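Local coordinates for protein toll (Drosophila melanogaster, PDB 4LXR) that binds the cleaved, activated cytokine spaetzle C-106 through its extracellular leucine-rich repeats and so switches on Toll signalling in dorsal-ventral patterning and antifungal immunity, at residues N480-L485 with T503-R508; D530-P535 with K562-R567; W544-V549 with T579-I584. All coordinates share one frame; numbering follows the deposited sequence.

Contact 1: residues N480-L485 with T503-R508; sequences NNISSL and THNKIR. With NAG (2-acetamido-2-deoxy-beta-D-glucopyranose), chain M; NAG (2-acetamido-2-deoxy-beta-D-glucopyranose), chain F; NAG (2-acetamido-2-deoxy-beta-D-glucopyranose), chain B.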
loop_
_atom_site.group_PDB
_atom_site.type_symbol
_atom_site.label_atom_id
_atom_site.label_comp_id
_atom_site.label_asym_id
_atom_site.label_seq_id
_atom_site.Cartn_x
_atom_site.Cartn_y
_atom_site.Cartn_z
ATOM N N ASN A 480 0.534 -18.430 3.301
ATOM C CA ASN A 480 1.223 -19.673 2.988
ATOM C C ASN A 480 0.600 -20.854 3.738
ATOM O O ASN A 480 -0.580 -20.803 4.088
ATOM C CB ASN A 480 2.726 -19.537 3.222
ATOM C CG ASN A 480 3.421 -18.832 2.071
ATOM O OD1 ASN A 480 3.825 -19.473 1.119
ATOM N ND2 ASN A 480 3.545 -17.510 2.152
ATOM N N ASN A 481 1.370 -21.912 3.976
ATOM C CA ASN A 481 0.785 -23.141 4.502
ATOM C C ASN A 481 1.470 -23.660 5.765
ATOM O O ASN A 481 1.436 -24.862 6.047
ATOM C CB ASN A 481 0.770 -24.232 3.420
ATOM C CG ASN A 481 -0.637 -24.718 3.093
ATOM O OD1 ASN A 481 -1.208 -25.529 3.827
ATOM N ND2 ASN A 481 -1.202 -24.219 1.990
ATOM N N ILE A 482 2.099 -22.757 6.516
ATOM C CA ILE A 482 2.723 -23.124 7.781
ATOM C C ILE A 482 1.623 -23.636 8.714
ATOM O O ILE A 482 0.571 -23.015 8.826
ATOM C CB ILE A 482 3.449 -21.917 8.381
ATOM C CG1 ILE A 482 4.491 -21.391 7.378
ATOM C CG2 ILE A 482 4.072 -22.263 9.744
ATOM C CD1 ILE A 482 5.087 -20.041 7.750
ATOM N N SER A 483 1.832 -24.784 9.348
ATOM C CA SER A 483 0.760 -25.370 10.155
ATOM C C SER A 483 1.011 -25.349 11.669
ATOM O O SER A 483 0.103 -25.608 12.454
ATOM C CB SER A 483 0.433 -26.790 9.673
ATOM O OG SER A 483 1.572 -27.618 9.798
ATOM N N SER A 484 2.234 -25.038 12.084
ATOM C CA SER A 484 2.540 -24.976 13.509
ATOM C C SER A 484 3.844 -24.232 13.777
ATOM O O SER A 484 4.706 -24.146 12.898
ATOM C CB SER A 484 2.606 -26.381 14.116
ATOM O OG SER A 484 3.733 -27.080 13.625
ATOM N N LEU A 485 3.978 -23.686 14.985
ATOM C CA LEU A 485 5.187 -22.961 15.358
ATOM C C LEU A 485 5.784 -23.483 16.660
ATOM O O LEU A 485 5.056 -23.878 17.571
ATOM C CB LEU A 485 4.914 -21.452 15.465
ATOM C CG LEU A 485 4.510 -20.705 14.185
ATOM C CD1 LEU A 485 4.038 -19.304 14.539
ATOM C CD2 LEU A 485 5.659 -20.632 13.183
ATOM N N THR A 503 0.587 -14.071 8.935
ATOM C CA THR A 503 -0.870 -14.063 8.934
ATOM C C THR A 503 -1.435 -14.953 7.846
ATOM O O THR A 503 -0.784 -15.196 6.832
ATOM C CB THR A 503 -1.436 -12.660 8.725
ATOM O OG1 THR A 503 -0.986 -12.144 7.468
ATOM C CG2 THR A 503 -0.990 -11.736 9.839
ATOM N N HIS A 504 -2.648 -15.444 8.080
ATOM C CA HIS A 504 -3.387 -16.230 7.097
ATOM C C HIS A 504 -2.655 -17.483 6.643
ATOM O O HIS A 504 -2.770 -17.891 5.491
ATOM C CB HIS A 504 -3.784 -15.369 5.895
ATOM C CG HIS A 504 -4.777 -14.300 6.229
ATOM N ND1 HIS A 504 -6.134 -14.474 6.077
ATOM C CD2 HIS A 504 -4.609 -13.052 6.726
ATOM C CE1 HIS A 504 -6.762 -13.376 6.458
ATOM N NE2 HIS A 504 -5.860 -12.499 6.861
ATOM N N ASN A 505 -1.901 -18.084 7.554
ATOM C CA ASN A 505 -1.348 -19.402 7.308
ATOM C C ASN A 505 -2.301 -20.485 7.821
ATOM O O ASN A 505 -3.509 -20.245 7.928
ATOM C CB ASN A 505 0.062 -19.517 7.900
ATOM C CG ASN A 505 1.134 -19.005 6.937
ATOM O OD1 ASN A 505 1.863 -19.788 6.329
ATOM N ND2 ASN A 505 1.202 -17.689 6.770
ATOM N N LYS A 506 -1.769 -21.664 8.126
ATOM C CA LYS A 506 -2.587 -22.773 8.609
ATOM C C LYS A 506 -2.180 -23.146 10.037
ATOM O O LYS A 506 -2.267 -24.306 10.437
ATOM C CB LYS A 506 -2.432 -23.985 7.687
ATOM C CG LYS A 506 -2.827 -23.728 6.218
ATOM C CD LYS A 506 -4.335 -23.566 6.072
ATOM C CE LYS A 506 -4.794 -23.700 4.622
ATOM N NZ LYS A 506 -4.966 -22.376 3.939
ATOM N N ILE A 507 -1.729 -22.144 10.787
ATOM C CA ILE A 507 -1.143 -22.339 12.113
ATOM C C ILE A 507 -2.191 -22.762 13.136
ATOM O O ILE A 507 -2.945 -21.937 13.631
ATOM C CB ILE A 507 -0.414 -21.052 12.579
ATOM C CG1 ILE A 507 0.752 -20.741 11.622
ATOM C CG2 ILE A 507 0.084 -21.189 14.013
ATOM C CD1 ILE A 507 1.361 -19.351 11.793
ATOM N N ARG A 508 -2.229 -24.054 13.441
ATOM C CA ARG A 508 -3.216 -24.590 14.379
ATOM C C ARG A 508 -2.657 -24.752 15.791
ATOM O O ARG A 508 -3.365 -24.531 16.773
ATOM C CB ARG A 508 -3.819 -25.893 13.844
ATOM C CG ARG A 508 -4.729 -25.631 12.654
ATOM C CD ARG A 508 -5.436 -26.866 12.131
ATOM N NE ARG A 508 -6.383 -26.498 11.082
ATOM C CZ ARG A 508 -6.053 -26.299 9.811
ATOM N NH1 ARG A 508 -4.792 -26.436 9.416
ATOM N NH2 ARG A 508 -6.985 -25.962 8.931
HETATM C C1 NAG M . -1.667 -25.267 1.105
HETATM C C2 NAG M . -2.906 -25.243 0.183
HETATM C C3 NAG M . -2.626 -25.920 -1.169
HETATM C C4 NAG M . -1.905 -27.259 -1.015
HETATM C C5 NAG M . -0.819 -27.194 0.056
HETATM C C6 NAG M . 0.508 -27.751 -0.402
HETATM C C7 NAG M . -5.227 -25.189 0.987
HETATM C C8 NAG M . -6.319 -25.945 1.686
HETATM N N2 NAG M . -4.069 -25.839 0.833
HETATM O O3 NAG M . -1.899 -25.047 -2.030
HETATM O O4 NAG M . -2.833 -28.295 -0.708
HETATM O O5 NAG M . -0.587 -25.830 0.415
HETATM O O6 NAG M . 1.376 -27.977 0.699
HETATM O O7 NAG M . -5.388 -24.041 0.579
HETATM C C1 NAG F . 0.567 -8.903 7.421
HETATM C C2 NAG F . 0.447 -7.445 7.892
HETATM C C3 NAG F . -1.010 -7.097 8.227
HETATM C C4 NAG F . -1.963 -7.546 7.124
HETATM C C5 NAG F . -1.680 -8.999 6.766
HETATM C C6 NAG F . -2.545 -9.525 5.644
HETATM C C7 NAG F . 2.211 -6.237 9.112
HETATM C C8 NAG F . 2.315 -5.346 7.912
HETATM N N2 NAG F . 1.298 -7.212 9.044
HETATM O O3 NAG F . -1.110 -5.691 8.421
HETATM O O4 NAG F . -3.313 -7.516 7.581
HETATM O O5 NAG F . -0.318 -9.129 6.350
HETATM O O6 NAG F . -2.280 -8.838 4.429
HETATM O O7 NAG F . 2.912 -6.077 10.105
HETATM C C1 NAG B . -4.013 -6.264 7.544
HETATM C C2 NAG B . -5.500 -6.597 7.552
HETATM C C3 NAG B . -6.331 -5.318 7.580
HETATM C C4 NAG B . -5.896 -4.401 8.719
HETATM C C5 NAG B . -4.382 -4.197 8.707
HETATM C C6 NAG B . -3.877 -3.462 9.928
HETATM C C7 NAG B . -6.006 -8.738 6.440
HETATM C C8 NAG B . -6.422 -9.390 5.156
HETATM N N2 NAG B . -5.869 -7.409 6.398
HETATM O O3 NAG B . -7.709 -5.656 7.706
HETATM O O4 NAG B . -6.512 -3.129 8.542
HETATM O O5 NAG B . -3.705 -5.462 8.679
HETATM O O6 NAG B . -2.500 -3.722 10.165
HETATM O O7 NAG B . -5.792 -9.390 7.460
#

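Contact 2: residues D530-P535 with K562-R567; sequences DLNDNP and KLRTDR. With NAG (2-acetamido-2-deoxy-beta-D-glucopyranose), chain F; NAG (2-acetamido-2-deoxy-beta-D-glucopyranose), chain B.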
loop_
_atom_site.group_PDB
_atom_site.type_symbol
_atom_site.label_atom_id
_atom_site.label_comp_id
_atom_site.label_asym_id
_atom_site.label_seq_id
_atom_site.Cartn_x
_atom_site.Cartn_y
_atom_site.Cartn_z
ATOM N N ASP A 530 3.946 -11.091 12.996
ATOM C CA ASP A 530 2.496 -10.964 12.952
ATOM C C ASP A 530 1.832 -12.334 12.820
ATOM O O ASP A 530 1.954 -12.986 11.791
ATOM C CB ASP A 530 2.086 -10.060 11.787
ATOM C CG ASP A 530 0.652 -9.594 11.895
ATOM O OD1 ASP A 530 -0.141 -10.266 12.588
ATOM O OD2 ASP A 530 0.312 -8.559 11.285
ATOM N N LEU A 531 1.113 -12.752 13.861
ATOM C CA LEU A 531 0.491 -14.075 13.901
ATOM C C LEU A 531 -1.025 -14.038 13.729
ATOM O O LEU A 531 -1.697 -15.051 13.927
ATOM C CB LEU A 531 0.830 -14.778 15.214
ATOM C CG LEU A 531 2.308 -15.088 15.454
ATOM C CD1 LEU A 531 2.508 -15.756 16.826
ATOM C CD2 LEU A 531 2.852 -15.957 14.313
ATOM N N ASN A 532 -1.557 -12.875 13.365
ATOM C CA ASN A 532 -3.001 -12.691 13.221
ATOM C C ASN A 532 -3.639 -13.606 12.179
ATOM O O ASN A 532 -2.970 -14.061 11.250
ATOM C CB ASN A 532 -3.315 -11.232 12.877
ATOM C CG ASN A 532 -3.196 -10.310 14.081
ATOM O OD1 ASN A 532 -3.194 -10.771 15.225
ATOM N ND2 ASN A 532 -3.110 -9.004 13.831
ATOM N N ASP A 533 -4.936 -13.867 12.338
ATOM C CA ASP A 533 -5.714 -14.599 11.332
ATOM C C ASP A 533 -5.179 -15.994 11.031
ATOM O O ASP A 533 -5.056 -16.387 9.871
ATOM C CB ASP A 533 -5.806 -13.801 10.026
ATOM C CG ASP A 533 -6.485 -12.467 10.207
ATOM O OD1 ASP A 533 -7.727 -12.445 10.349
ATOM O OD2 ASP A 533 -5.778 -11.439 10.203
ATOM N N ASN A 534 -4.854 -16.732 12.079
ATOM C CA ASN A 534 -4.515 -18.132 11.938
ATOM C C ASN A 534 -5.546 -19.006 12.654
ATOM O O ASN A 534 -6.147 -18.573 13.641
ATOM C CB ASN A 534 -3.103 -18.378 12.456
ATOM C CG ASN A 534 -2.053 -18.110 11.396
ATOM O OD1 ASN A 534 -1.938 -18.866 10.429
ATOM N ND2 ASN A 534 -1.283 -17.038 11.568
ATOM N N PRO A 535 -5.779 -20.229 12.146
ATOM C CA PRO A 535 -6.819 -21.108 12.708
ATOM C C PRO A 535 -6.401 -21.852 13.995
ATOM O O PRO A 535 -6.441 -23.079 14.057
ATOM C CB PRO A 535 -7.083 -22.099 11.563
ATOM C CG PRO A 535 -5.766 -22.192 10.846
ATOM C CD PRO A 535 -5.167 -20.797 10.928
ATOM N N LYS A 562 8.711 -9.797 19.397
ATOM C CA LYS A 562 7.453 -9.179 19.787
ATOM C C LYS A 562 6.356 -9.676 18.848
ATOM O O LYS A 562 6.361 -9.375 17.644
ATOM C CB LYS A 562 7.566 -7.653 19.722
ATOM C CG LYS A 562 6.237 -6.922 19.841
ATOM C CD LYS A 562 6.456 -5.430 20.053
ATOM C CE LYS A 562 5.142 -4.671 20.070
ATOM N NZ LYS A 562 4.178 -5.260 21.036
ATOM N N LEU A 563 5.425 -10.450 19.401
ATOM C CA LEU A 563 4.378 -11.081 18.607
ATOM C C LEU A 563 3.134 -10.214 18.564
ATOM O O LEU A 563 2.711 -9.672 19.586
ATOM C CB LEU A 563 4.019 -12.447 19.192
ATOM C CG LEU A 563 5.211 -13.334 19.537
ATOM C CD1 LEU A 563 4.738 -14.598 20.229
ATOM C CD2 LEU A 563 5.984 -13.661 18.277
ATOM N N ARG A 564 2.556 -10.081 17.374
ATOM C CA ARG A 564 1.286 -9.390 17.209
ATOM C C ARG A 564 0.180 -10.424 17.142
ATOM O O ARG A 564 0.129 -11.248 16.219
ATOM C CB ARG A 564 1.292 -8.532 15.947
ATOM C CG ARG A 564 -0.059 -7.941 15.596
ATOM C CD ARG A 564 0.105 -6.749 14.670
ATOM N NE ARG A 564 -0.930 -6.708 13.643
ATOM C CZ ARG A 564 -1.201 -5.641 12.899
ATOM N NH1 ARG A 564 -0.522 -4.514 13.077
ATOM N NH2 ARG A 564 -2.159 -5.699 11.982
ATOM N N THR A 565 -0.697 -10.384 18.136
ATOM C CA THR A 565 -1.712 -11.410 18.315
ATOM C C THR A 565 -3.096 -10.824 18.550
ATOM O O THR A 565 -4.036 -11.556 18.850
ATOM C CB THR A 565 -1.372 -12.297 19.516
ATOM O OG1 THR A 565 -1.148 -11.468 20.660
ATOM C CG2 THR A 565 -0.111 -13.095 19.239
ATOM N N ASP A 566 -3.220 -9.509 18.399
ATOM C CA ASP A 566 -4.459 -8.796 18.706
ATOM C C ASP A 566 -5.645 -9.312 17.895
ATOM O O ASP A 566 -6.788 -9.186 18.314
ATOM C CB ASP A 566 -4.283 -7.286 18.505
ATOM C CG ASP A 566 -4.291 -6.883 17.034
ATOM O OD1 ASP A 566 -3.356 -7.266 16.296
ATOM O OD2 ASP A 566 -5.231 -6.172 16.619
ATOM N N ARG A 567 -5.367 -9.894 16.733
ATOM C CA ARG A 567 -6.414 -10.513 15.927
ATOM C C ARG A 567 -6.114 -11.986 15.656
ATOM O O ARG A 567 -6.480 -12.529 14.609
ATOM C CB ARG A 567 -6.662 -9.720 14.641
ATOM C CG ARG A 567 -7.494 -8.461 14.885
ATOM C CD ARG A 567 -7.401 -7.447 13.758
ATOM N NE ARG A 567 -7.813 -8.013 12.481
ATOM C CZ ARG A 567 -6.984 -8.253 11.469
ATOM N NH1 ARG A 567 -5.693 -7.962 11.583
ATOM N NH2 ARG A 567 -7.443 -8.778 10.341
HETATM C C1 NAG F . 0.567 -8.903 7.421
HETATM C C2 NAG F . 0.447 -7.445 7.892
HETATM C C3 NAG F . -1.010 -7.097 8.227
HETATM C C4 NAG F . -1.963 -7.546 7.124
HETATM C C5 NAG F . -1.680 -8.999 6.766
HETATM C C6 NAG F . -2.545 -9.525 5.644
HETATM C C7 NAG F . 2.211 -6.237 9.112
HETATM C C8 NAG F . 2.315 -5.346 7.912
HETATM N N2 NAG F . 1.298 -7.212 9.044
HETATM O O3 NAG F . -1.110 -5.691 8.421
HETATM O O4 NAG F . -3.313 -7.516 7.581
HETATM O O5 NAG F . -0.318 -9.129 6.350
HETATM O O6 NAG F . -2.280 -8.838 4.429
HETATM O O7 NAG F . 2.912 -6.077 10.105
HETATM C C1 NAG B . -4.013 -6.264 7.544
HETATM C C2 NAG B . -5.500 -6.597 7.552
HETATM C C3 NAG B . -6.331 -5.318 7.580
HETATM C C4 NAG B . -5.896 -4.401 8.719
HETATM C C5 NAG B . -4.382 -4.197 8.707
HETATM C C6 NAG B . -3.877 -3.462 9.928
HETATM C C7 NAG B . -6.006 -8.738 6.440
HETATM C C8 NAG B . -6.422 -9.390 5.156
HETATM N N2 NAG B . -5.869 -7.409 6.398
HETATM O O3 NAG B . -7.709 -5.656 7.706
HETATM O O4 NAG B . -6.512 -3.129 8.542
HETATM O O5 NAG B . -3.705 -5.462 8.679
HETATM O O6 NAG B . -2.500 -3.722 10.165
HETATM O O7 NAG B . -5.792 -9.390 7.460
HETATM O O HOH W 1 -2.466 -8.511 11.138
#

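Contact 3: residues W544-V549 with T579-I584; sequences WFIQLV and TPVRQI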
loop_
_atom_site.group_PDB
_atom_site.type_symbol
_atom_site.label_atom_id
_atom_site.label_comp_id
_atom_site.label_asym_id
_atom_site.label_seq_id
_atom_site.Cartn_x
_atom_site.Cartn_y
_atom_site.Cartn_z
ATOM N N TRP A 544 1.616 -22.282 27.287
ATOM C CA TRP A 544 2.704 -21.350 27.564
ATOM C C TRP A 544 2.743 -20.193 26.586
ATOM O O TRP A 544 3.149 -19.093 26.953
ATOM C CB TRP A 544 4.043 -22.082 27.688
ATOM C CG TRP A 544 4.046 -22.940 28.918
ATOM C CD1 TRP A 544 4.016 -24.305 28.974
ATOM C CD2 TRP A 544 4.011 -22.479 30.278
ATOM N NE1 TRP A 544 3.989 -24.722 30.290
ATOM C CE2 TRP A 544 3.986 -23.622 31.108
ATOM C CE3 TRP A 544 4.017 -21.213 30.873
ATOM C CZ2 TRP A 544 3.963 -23.535 32.509
ATOM C CZ3 TRP A 544 3.997 -21.126 32.268
ATOM C CH2 TRP A 544 3.970 -22.283 33.066
ATOM N N PHE A 545 2.292 -20.438 25.356
ATOM C CA PHE A 545 2.060 -19.366 24.402
ATOM C C PHE A 545 1.043 -18.369 24.948
ATOM O O PHE A 545 1.271 -17.160 24.927
ATOM C CB PHE A 545 1.560 -19.910 23.059
ATOM C CG PHE A 545 1.065 -18.840 22.126
ATOM C CD1 PHE A 545 1.960 -17.962 21.515
ATOM C CD2 PHE A 545 -0.293 -18.698 21.859
ATOM C CE1 PHE A 545 1.509 -16.966 20.645
ATOM C CE2 PHE A 545 -0.750 -17.704 20.986
ATOM C CZ PHE A 545 0.156 -16.838 20.383
ATOM N N ILE A 546 -0.087 -18.876 25.423
ATOM C CA ILE A 546 -1.091 -18.012 26.032
ATOM C C ILE A 546 -0.518 -17.232 27.222
ATOM O O ILE A 546 -0.758 -16.030 27.353
ATOM C CB ILE A 546 -2.338 -18.804 26.464
ATOM C CG1 ILE A 546 -3.042 -19.363 25.230
ATOM C CG2 ILE A 546 -3.291 -17.914 27.240
ATOM C CD1 ILE A 546 -3.407 -18.306 24.234
ATOM N N GLN A 547 0.256 -17.903 28.071
ATOM C CA GLN A 547 0.890 -17.215 29.198
ATOM C C GLN A 547 1.891 -16.165 28.697
ATOM O O GLN A 547 2.018 -15.095 29.287
ATOM C CB GLN A 547 1.576 -18.202 30.156
ATOM C CG GLN A 547 0.679 -19.286 30.762
ATOM C CD GLN A 547 -0.290 -18.760 31.806
ATOM O OE1 GLN A 547 -1.064 -17.840 31.544
ATOM N NE2 GLN A 547 -0.257 -19.355 33.003
ATOM N N LEU A 548 2.593 -16.481 27.609
ATOM C CA LEU A 548 3.529 -15.549 26.976
ATOM C C LEU A 548 2.787 -14.314 26.487
ATOM O O LEU A 548 3.211 -13.185 26.730
ATOM C CB LEU A 548 4.262 -16.223 25.806
ATOM C CG LEU A 548 5.374 -15.510 25.020
ATOM C CD1 LEU A 548 4.840 -14.611 23.909
ATOM C CD2 LEU A 548 6.249 -14.708 25.958
ATOM N N VAL A 549 1.676 -14.546 25.796
ATOM C CA VAL A 549 0.868 -13.469 25.237
ATOM C C VAL A 549 0.374 -12.507 26.318
ATOM O O VAL A 549 0.279 -11.301 26.090
ATOM C CB VAL A 549 -0.308 -14.033 24.395
ATOM C CG1 VAL A 549 -1.477 -13.063 24.356
ATOM C CG2 VAL A 549 0.173 -14.376 22.981
ATOM N N THR A 579 -12.849 -16.227 20.416
ATOM C CA THR A 579 -12.279 -15.364 21.448
ATOM C C THR A 579 -10.784 -15.137 21.250
ATOM O O THR A 579 -10.017 -16.091 21.138
ATOM C CB THR A 579 -12.546 -15.917 22.868
ATOM O OG1 THR A 579 -11.472 -16.777 23.272
ATOM C CG2 THR A 579 -13.868 -16.680 22.903
ATOM N N PRO A 580 -10.374 -13.862 21.204
ATOM C CA PRO A 580 -8.977 -13.477 20.986
ATOM C C PRO A 580 -8.033 -14.037 22.043
ATOM O O PRO A 580 -8.317 -13.996 23.244
ATOM C CB PRO A 580 -9.021 -11.949 21.055
ATOM C CG PRO A 580 -10.418 -11.604 20.663
ATOM C CD PRO A 580 -11.264 -12.690 21.253
ATOM N N VAL A 581 -6.902 -14.541 21.564
ATOM C CA VAL A 581 -5.899 -15.229 22.373
ATOM C C VAL A 581 -5.530 -14.559 23.707
ATOM O O VAL A 581 -5.292 -15.244 24.703
ATOM C CB VAL A 581 -4.644 -15.523 21.512
ATOM C CG1 VAL A 581 -3.358 -15.258 22.270
ATOM C CG2 VAL A 581 -4.695 -16.945 20.988
ATOM N N ARG A 582 -5.506 -13.228 23.730
ATOM C CA ARG A 582 -5.174 -12.492 24.948
ATOM C C ARG A 582 -6.243 -12.679 26.031
ATOM O O ARG A 582 -5.930 -12.741 27.224
ATOM C CB ARG A 582 -4.966 -11.001 24.643
ATOM C CG ARG A 582 -4.249 -10.230 25.745
ATOM C CD ARG A 582 -3.946 -8.781 25.353
ATOM N NE ARG A 582 -5.152 -7.970 25.183
ATOM C CZ ARG A 582 -5.165 -6.638 25.135
ATOM N NH1 ARG A 582 -4.036 -5.949 25.253
ATOM N NH2 ARG A 582 -6.313 -5.990 24.974
ATOM N N GLN A 583 -7.500 -12.788 25.601
ATOM C CA GLN A 583 -8.635 -12.889 26.517
ATOM C C GLN A 583 -8.803 -14.277 27.129
ATOM O O GLN A 583 -9.648 -14.479 27.997
ATOM C CB GLN A 583 -9.930 -12.511 25.798
ATOM C CG GLN A 583 -9.998 -11.073 25.321
ATOM C CD GLN A 583 -11.334 -10.750 24.674
ATOM O OE1 GLN A 583 -11.504 -9.693 24.061
ATOM N NE2 GLN A 583 -12.291 -11.663 24.807
ATOM N N ILE A 584 -8.011 -15.237 26.670
ATOM C CA ILE A 584 -8.157 -16.608 27.141
ATOM C C ILE A 584 -7.663 -16.773 28.570
ATOM O O ILE A 584 -6.590 -16.283 28.929
ATOM C CB ILE A 584 -7.403 -17.589 26.241
ATOM C CG1 ILE A 584 -7.920 -17.492 24.816
ATOM C CG2 ILE A 584 -7.552 -19.015 26.740
ATOM C CD1 ILE A 584 -7.112 -18.316 23.866
#

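Contact 1: residues N480-L485 with T503-R508
Asn505 OD1 reaches across to the turn at Asn480-Ile482 and accepts the backbone N-H of Ile482 at 3.0 Å, in the carbonyl plane and on a lone pair, while Asn505 ND2 donates to Thr503 O and to Leu477 O. Asparagine suits the place because one short amide offers both an acceptor and a donor to main-chain groups of the turn. Asn480 does the same one repeat earlier, OD1 taking Ile458 N and ND2 giving to Leu453 O and Leu477 O, the oxygen that Asn505 also meets; the two form successive rungs of the asparagine ladder of leucine-rich repeats. Between the backbones, Lys506 N bonds to Ile482 O at 2.8 Å and Arg508 N to Ser483 O at 3.0 Å.

Apolar contacts join the same two repeats. Ile482 and Ile507 both set CG1 anti to the carbonyl carbon (chi1 -57° and -63°), in keeping with their lying side by side, CG2 of Ile482 4.1 Å from CG1 of Ile507. Leu485 CD1 meets Ile507 CD1 at 3.8 Å.

Sugar is linked covalently to ND2 of the partly exposed Asn481, whose OD1 lies 3.4 Å from Lys506 CG, and His504 NE2 bonds to O7 of another N-acetylglucosamine. Buried amides satisfied by main chain, beside branched aliphatic chains, are consistent with a firm stacking of LRR 14 on LRR 15.

Contact 2: residues D530-P535 with K562-R567
Asn532 OD1 accepts the backbone N-H of Arg567 at 2.8 Å, the donor standing above the amide carbonyl plane, while Asn532 ND2 donates to Asp566 OD1 at 3.0 Å with the oxygen close to the amide plane. With CG anti to the carbonyl carbon (chi1 -76°), the amide starts out toward the turn at Thr565-Arg567. An alanine here would probably leave Arg567 N and Asp566 OD1 without these partners and the turn less firmly tied to the neighbouring strand.

Two salt bridges lie near the amide. Asp530 OD2 lies over one face of the Arg564 guanidinium, 3.2 Å from NE, and Asp533 OD2 is 3.1 Å from Arg567 NH2; in both the oxygen is well out of the guanidinium plane, so charge alone acts. Asp566 adds a long charge contact with Arg564 NE. One water takes a hydrogen from Asn532 ND2 and Arg564 NH2 and gives one to Asp530 OD2.

The sugars share these groups. Asp530 OD2 also accepts N2 of one N-acetylglucosamine at 2.8 Å, and Arg564 NH2 donates to O6 of the next at 2.7 Å. Aspartate and arginine suit this border, offering acceptors and N-H groups to an amide-bearing, hydroxyl-rich glycan.

Leu531 N to Arg564 O belongs to the parallel bridge of Asp530 with Arg564, which joins strand 527-530 to strand 561-564 of the first LRRCT cap, and Asp533 N to Arg567 O ties the loops beyond it. Asp530 OD1 closes an Asx turn on Asn532 N. Leu531 CD1 packs on Leu563 CD1 at 4.2 Å. Charges sharing water and sugar would be expected to limit the movement of the glycan at this junction.

Contact 3: residues W544-V549 with T579-I584
Val581 points toward helix 543-549 and brings its two methyls among Phe545, Ile546 and Val549. CG1 does most of the touching: Val581 CG1 stands 3.6 Å from Val549 CG1, the two valines crossing at about a right angle, and also 3.6 Å from Ile546 CD1. Phe545 crosses Val581 at about a right angle as well. Its CG is anti to the backbone N (chi1 169°), and its CE2 comes to 3.8 Å from Val581 CG1. The same ring carries Val549 CG2 over one face, 3.6 Å above the plane and offset toward the rim, so the neighbouring turn of the helix helps to hold it.

Ile546 and Val549 are three positions apart and therefore share one side of the helix, which faces the loop 579-584. Helix and loop both belong to the first LRRCT module, the kind of cap that covers the hydrophobic core at the end of a leucine-rich-repeat array. Leu536 of the short strand 536-537 touches both Phe545 and Val581 and adds to this core. No hydrogen bond crosses the contact, and the two segments meet through apolar contacts.

Farther along the loop, Ile584 reaches Ile546 methyl to methyl, CD1 to CD1 at 3.7 Å. Valine gives methyls near its backbone, while isoleucine adds a longer arm ending in CD1. Arg582 behaves differently: its CA, 3.8 Å from Val549 CG1, and its aliphatic base lie against that methyl, while the rest of its long chain leads away from the helix and keeps the guanidinium clear of the apolar cluster.

Contact 1 closes before contact 2 opens, whereas the segments of contacts 2 and 3 alternate along the chain. Contacts 1 and 2, with centres about 11 Å apart, meet through Asn534, whose OD1 lies 3.0 Å from Asn505 N and whose ND2 bonds to Met502 O, and they share one glycan: His504 NE2 of contact 1 binds the same N-acetylglucosamine as Arg564 of contact 2. Contacts 2 and 3, again about 11 Å between centres, touch through side chains, Leu563 CD1 on Leu548 CD1 at 3.7 Å and Thr565 against Phe545 and Val549. Contacts 1 and 3 do not touch, their nearest atoms being about 7 Å apart, so contact 2 bridges the glycan-binding residues and the apolar core of the cap.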